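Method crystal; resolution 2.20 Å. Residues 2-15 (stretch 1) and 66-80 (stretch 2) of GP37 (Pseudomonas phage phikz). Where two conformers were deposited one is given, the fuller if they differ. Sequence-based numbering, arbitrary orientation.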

# COMPACT_ATOMS: atom_id res chain seq x y z
N THR A 2 -5.20 23.85 17.80
CA THR A 2 -6.56 23.50 18.21
C THR A 2 -6.85 22.03 17.89
O THR A 2 -6.60 21.60 16.77
CB THR A 2 -7.60 24.40 17.53
N GLN A 3 -7.37 21.26 18.85
CA GLN A 3 -7.77 21.72 20.19
C GLN A 3 -6.59 22.19 21.04
O GLN A 3 -6.77 22.97 21.98
CB GLN A 3 -8.52 20.60 20.91
CG GLN A 3 -9.23 21.03 22.20
CD GLN A 3 -10.16 19.96 22.74
OE1 GLN A 3 -10.62 19.08 22.01
NE2 GLN A 3 -10.44 20.03 24.04
N PHE A 4 -5.39 21.73 20.70
CA PHE A 4 -4.17 22.31 21.24
C PHE A 4 -3.00 21.90 20.37
O PHE A 4 -3.10 20.97 19.56
CB PHE A 4 -3.94 21.92 22.71
CG PHE A 4 -3.61 20.47 22.91
CD1 PHE A 4 -4.62 19.54 23.06
CD2 PHE A 4 -2.29 20.05 22.97
CE1 PHE A 4 -4.32 18.20 23.26
CE2 PHE A 4 -1.98 18.72 23.17
CZ PHE A 4 -3.00 17.79 23.31
N ASN A 5 -1.88 22.60 20.54
CA ASN A 5 -0.68 22.39 19.76
C ASN A 5 0.45 21.87 20.64
O ASN A 5 0.51 22.15 21.84
CB ASN A 5 -0.23 23.69 19.08
CG ASN A 5 -1.30 24.29 18.19
OD1 ASN A 5 -1.62 23.75 17.13
ND2 ASN A 5 -1.86 25.41 18.63
N ILE A 6 1.34 21.10 20.03
CA ILE A 6 2.59 20.67 20.65
C ILE A 6 3.71 21.17 19.75
O ILE A 6 3.89 20.65 18.63
CB ILE A 6 2.66 19.15 20.82
CG1 ILE A 6 1.49 18.64 21.66
CG2 ILE A 6 3.99 18.74 21.45
CD1 ILE A 6 1.50 17.14 21.87
N THR A 7 4.46 22.17 20.20
CA THR A 7 5.51 22.69 19.35
C THR A 7 6.65 21.68 19.25
O THR A 7 6.79 20.77 20.08
CB THR A 7 6.05 24.02 19.87
OG1 THR A 7 6.82 23.80 21.06
CG2 THR A 7 4.91 24.97 20.19
N TRP A 8 7.46 21.83 18.20
CA TRP A 8 8.60 20.94 18.04
C TRP A 8 9.61 21.13 19.16
O TRP A 8 10.36 20.20 19.47
CB TRP A 8 9.25 21.16 16.67
CG TRP A 8 9.95 22.47 16.54
CD1 TRP A 8 9.40 23.65 16.12
CD2 TRP A 8 11.32 22.75 16.81
NE1 TRP A 8 10.35 24.64 16.12
CE2 TRP A 8 11.54 24.11 16.54
CE3 TRP A 8 12.40 21.97 17.25
CZ2 TRP A 8 12.78 24.72 16.70
CZ3 TRP A 8 13.63 22.57 17.41
CH2 TRP A 8 13.82 23.93 17.14
N GLU A 9 9.64 22.31 19.78
CA GLU A 9 10.56 22.54 20.89
C GLU A 9 10.19 21.71 22.12
O GLU A 9 11.08 21.18 22.80
CB GLU A 9 10.62 24.03 21.25
CG GLU A 9 11.31 24.90 20.20
CD GLU A 9 10.34 25.70 19.36
OE1 GLU A 9 9.25 25.17 19.03
OE2 GLU A 9 10.65 26.86 19.03
N GLU A 10 8.89 21.60 22.44
CA GLU A 10 8.49 20.75 23.56
C GLU A 10 8.87 19.30 23.29
O GLU A 10 9.30 18.58 24.20
CB GLU A 10 6.98 20.82 23.83
CG GLU A 10 6.29 22.14 23.51
CD GLU A 10 4.81 22.13 23.85
OE1 GLU A 10 4.37 21.31 24.68
OE2 GLU A 10 4.07 22.95 23.26
N GLN A 11 8.69 18.84 22.05
CA GLN A 11 9.08 17.48 21.70
C GLN A 11 10.58 17.28 21.85
O GLN A 11 11.03 16.31 22.47
CB GLN A 11 8.62 17.16 20.28
CG GLN A 11 7.15 17.46 20.02
CD GLN A 11 6.78 17.35 18.55
OE1 GLN A 11 7.14 16.39 17.88
NE2 GLN A 11 6.06 18.35 18.05
N LEU A 12 11.37 18.20 21.29
CA LEU A 12 12.82 18.06 21.35
C LEU A 12 13.33 18.12 22.79
O LEU A 12 14.28 17.42 23.15
CB LEU A 12 13.48 19.15 20.50
CG LEU A 12 15.01 19.08 20.37
CD1 LEU A 12 15.44 17.70 19.88
CD2 LEU A 12 15.50 20.15 19.43
N GLN A 13 12.69 18.94 23.63
CA GLN A 13 13.09 19.01 25.03
C GLN A 13 12.85 17.68 25.74
O GLN A 13 13.69 17.23 26.54
CB GLN A 13 12.35 20.14 25.74
CG GLN A 13 12.85 21.53 25.36
CD GLN A 13 11.85 22.62 25.68
OE1 GLN A 13 10.86 22.40 26.38
NE2 GLN A 13 12.10 23.82 25.16
N ALA A 14 11.71 17.04 25.48
CA ALA A 14 11.46 15.72 26.04
C ALA A 14 12.43 14.69 25.48
O ALA A 14 12.97 13.86 26.22
CB ALA A 14 10.02 15.30 25.78
N LEU A 15 12.67 14.73 24.17
CA LEU A 15 13.57 13.76 23.55
C LEU A 15 15.00 13.93 24.04
O LEU A 15 15.75 12.95 24.11
CB LEU A 15 13.50 13.88 22.03
CG LEU A 15 12.19 13.42 21.39
CD1 LEU A 15 12.27 13.49 19.87
CD2 LEU A 15 11.85 12.01 21.85
N ASP A 66 -8.60 15.37 29.49
CA ASP A 66 -8.42 16.79 29.23
C ASP A 66 -7.18 16.95 28.36
O ASP A 66 -6.51 15.98 28.02
CB ASP A 66 -8.33 17.59 30.54
CG ASP A 66 -7.31 17.02 31.51
OD1 ASP A 66 -6.29 16.45 31.07
OD2 ASP A 66 -7.53 17.15 32.73
N ASP A 67 -6.88 18.20 28.00
CA ASP A 67 -5.74 18.47 27.12
C ASP A 67 -4.44 17.98 27.73
O ASP A 67 -3.63 17.32 27.07
CB ASP A 67 -5.65 19.96 26.80
CG ASP A 67 -6.77 20.44 25.90
OD1 ASP A 67 -7.50 19.58 25.35
OD2 ASP A 67 -6.91 21.66 25.72
N ALA A 68 -4.21 18.29 29.01
CA ALA A 68 -2.95 17.93 29.66
C ALA A 68 -2.69 16.44 29.58
O ALA A 68 -1.54 16.01 29.37
CB ALA A 68 -2.96 18.39 31.12
N MSE A 69 -3.72 15.62 29.74
CA MSE A 69 -3.58 14.18 29.62
C MSE A 69 -3.26 13.76 28.18
O MSE A 69 -2.39 12.92 27.94
CB MSE A 69 -4.84 13.47 30.09
CG MSE A 69 -4.86 11.98 29.78
SE MSE A 69 -6.61 11.15 30.08
CE MSE A 69 -6.68 11.32 32.01
N VAL A 70 -3.98 14.35 27.22
CA VAL A 70 -3.74 14.01 25.82
C VAL A 70 -2.36 14.48 25.39
O VAL A 70 -1.66 13.79 24.64
CB VAL A 70 -4.85 14.60 24.93
CG1 VAL A 70 -4.57 14.30 23.46
CG2 VAL A 70 -6.21 14.04 25.33
N ARG A 71 -1.94 15.66 25.86
CA ARG A 71 -0.60 16.14 25.55
C ARG A 71 0.46 15.18 26.08
O ARG A 71 1.43 14.87 25.38
CB ARG A 71 -0.39 17.54 26.15
CG ARG A 71 0.98 18.12 25.87
CD ARG A 71 1.17 19.46 26.57
NE ARG A 71 0.18 20.44 26.16
CZ ARG A 71 0.36 21.32 25.18
NH1 ARG A 71 1.51 21.35 24.51
NH2 ARG A 71 -0.60 22.18 24.87
N GLU A 72 0.28 14.70 27.31
CA GLU A 72 1.22 13.73 27.86
C GLU A 72 1.22 12.44 27.06
O GLU A 72 2.29 11.88 26.77
CB GLU A 72 0.88 13.44 29.32
CG GLU A 72 1.88 14.01 30.32
CD GLU A 72 1.72 13.39 31.70
OE1 GLU A 72 0.61 12.92 32.03
OE2 GLU A 72 2.72 13.36 32.45
N TYR A 73 0.04 11.96 26.68
CA TYR A 73 -0.04 10.71 25.93
C TYR A 73 0.68 10.82 24.60
O TYR A 73 1.46 9.93 24.23
CB TYR A 73 -1.50 10.31 25.71
CG TYR A 73 -1.62 9.04 24.89
CD1 TYR A 73 -1.47 7.80 25.49
CD2 TYR A 73 -1.84 9.09 23.52
CE1 TYR A 73 -1.55 6.64 24.74
CE2 TYR A 73 -1.93 7.93 22.77
CZ TYR A 73 -1.78 6.71 23.39
OH TYR A 73 -1.87 5.55 22.65
N VAL A 74 0.44 11.91 23.86
CA VAL A 74 1.07 12.07 22.55
C VAL A 74 2.58 12.17 22.70
O VAL A 74 3.33 11.61 21.88
CB VAL A 74 0.48 13.30 21.83
CG1 VAL A 74 1.22 13.55 20.52
CG2 VAL A 74 -1.00 13.11 21.57
N LEU A 75 3.06 12.86 23.73
CA LEU A 75 4.49 12.92 23.98
C LEU A 75 5.07 11.53 24.22
O LEU A 75 6.15 11.21 23.72
CB LEU A 75 4.79 13.84 25.17
CG LEU A 75 4.77 15.34 24.91
CD1 LEU A 75 5.05 16.11 26.20
CD2 LEU A 75 5.79 15.70 23.84
N SER A 76 4.35 10.69 24.97
CA SER A 76 4.85 9.35 25.24
C SER A 76 4.95 8.51 23.97
O SER A 76 5.81 7.63 23.87
CB SER A 76 3.95 8.65 26.27
OG SER A 76 2.75 8.20 25.68
N ARG A 77 4.07 8.76 23.00
CA ARG A 77 4.18 8.07 21.71
C ARG A 77 5.35 8.61 20.90
O ARG A 77 6.01 7.85 20.18
CB ARG A 77 2.88 8.19 20.92
CG ARG A 77 1.64 7.60 21.61
CD ARG A 77 1.80 6.13 21.96
NE ARG A 77 2.02 5.28 20.79
CZ ARG A 77 1.06 4.60 20.16
NH1 ARG A 77 -0.19 4.67 20.60
NH2 ARG A 77 1.36 3.86 19.11
N ILE A 78 5.62 9.91 20.99
CA ILE A 78 6.75 10.48 20.27
C ILE A 78 8.06 9.99 20.87
O ILE A 78 9.01 9.66 20.14
CB ILE A 78 6.67 12.02 20.27
CG1 ILE A 78 5.42 12.49 19.53
CG2 ILE A 78 7.92 12.63 19.65
CD1 ILE A 78 5.23 14.00 19.55
N ILE A 79 8.14 9.94 22.20
CA ILE A 79 9.34 9.43 22.86
C ILE A 79 9.60 7.98 22.44
O ILE A 79 10.71 7.63 22.03
CB ILE A 79 9.21 9.55 24.39
CG1 ILE A 79 9.13 11.03 24.80
CG2 ILE A 79 10.37 8.85 25.09
CD1 ILE A 79 8.74 11.23 26.24
N ALA A 80 8.57 7.13 22.54
CA ALA A 80 8.73 5.74 22.15
C ALA A 80 9.10 5.62 20.67
O ALA A 80 9.90 4.75 20.30
CB ALA A 80 7.44 4.96 22.44

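The strand 4-6 and the helix 8-15 lie against one long helix, 67-80, their axes passing 9.9 and 10.0 Å from its axis. The strand runs at 30° to this helix and the shorter helix at 57°, so the contact moves steadily along it, from Phe4 beside Asp67 to Leu15 beside Ile79.

Alternation in the strand sets the pattern: Phe4 and Ile6 point toward the helix, while Asn5 points away. The flat ring of Phe4 enters the space among Asp67, Val70 and Arg71. Its edge meets Val70, with Phe4 CZ 3.8 Å from Val70 CG1, and its CD2 lies over one face of the Arg71 guanidinium, 3.3 Å from Arg71 NH2. A flat ring suits this place: its edge meets a Val70 methyl, while its CD2 covers one face of the guanidinium. Ile6, branched at CB, reaches two neighbors at once: its CD1 is 3.8 Å from Val74 CG1, and its CG2 is 4.3 Å from Leu75 CD2.

Arg71 leaves its helix sideways, but its long chain brings the charged end back to the strand. Arg71 NH1 forms a salt bridge with Glu10 OE1 (2.9 Å), on the first turn of the short helix, and a weak hydrogen bond to Asn5 O (3.0 Å), so Asn5 contributes through its backbone. Glu10 is held in turn by its other oxygen, OE2, which accepts from Thr7 N at 3.2 Å.

Farther along, the helices pack mainly through aliphatic groups. Leu75 CD2 approaches the backbone of Gln11, 4.3 Å from Gln11 CA, and Gln11 OE1 lies 3.5 Å from Ile78 CD1. Ala14, with only a methyl, touches Ile79 lightly: Ala14 CB is 4.3 Å from Ile79 CD1. Leu15 CD2 lies 3.7 Å from Ile79 CA and 4.1 Å from Ile78 O, in the hollow beside the backbone there; Leu15 CD1 adds a looser contact, 4.4 Å from Ile78 CG2.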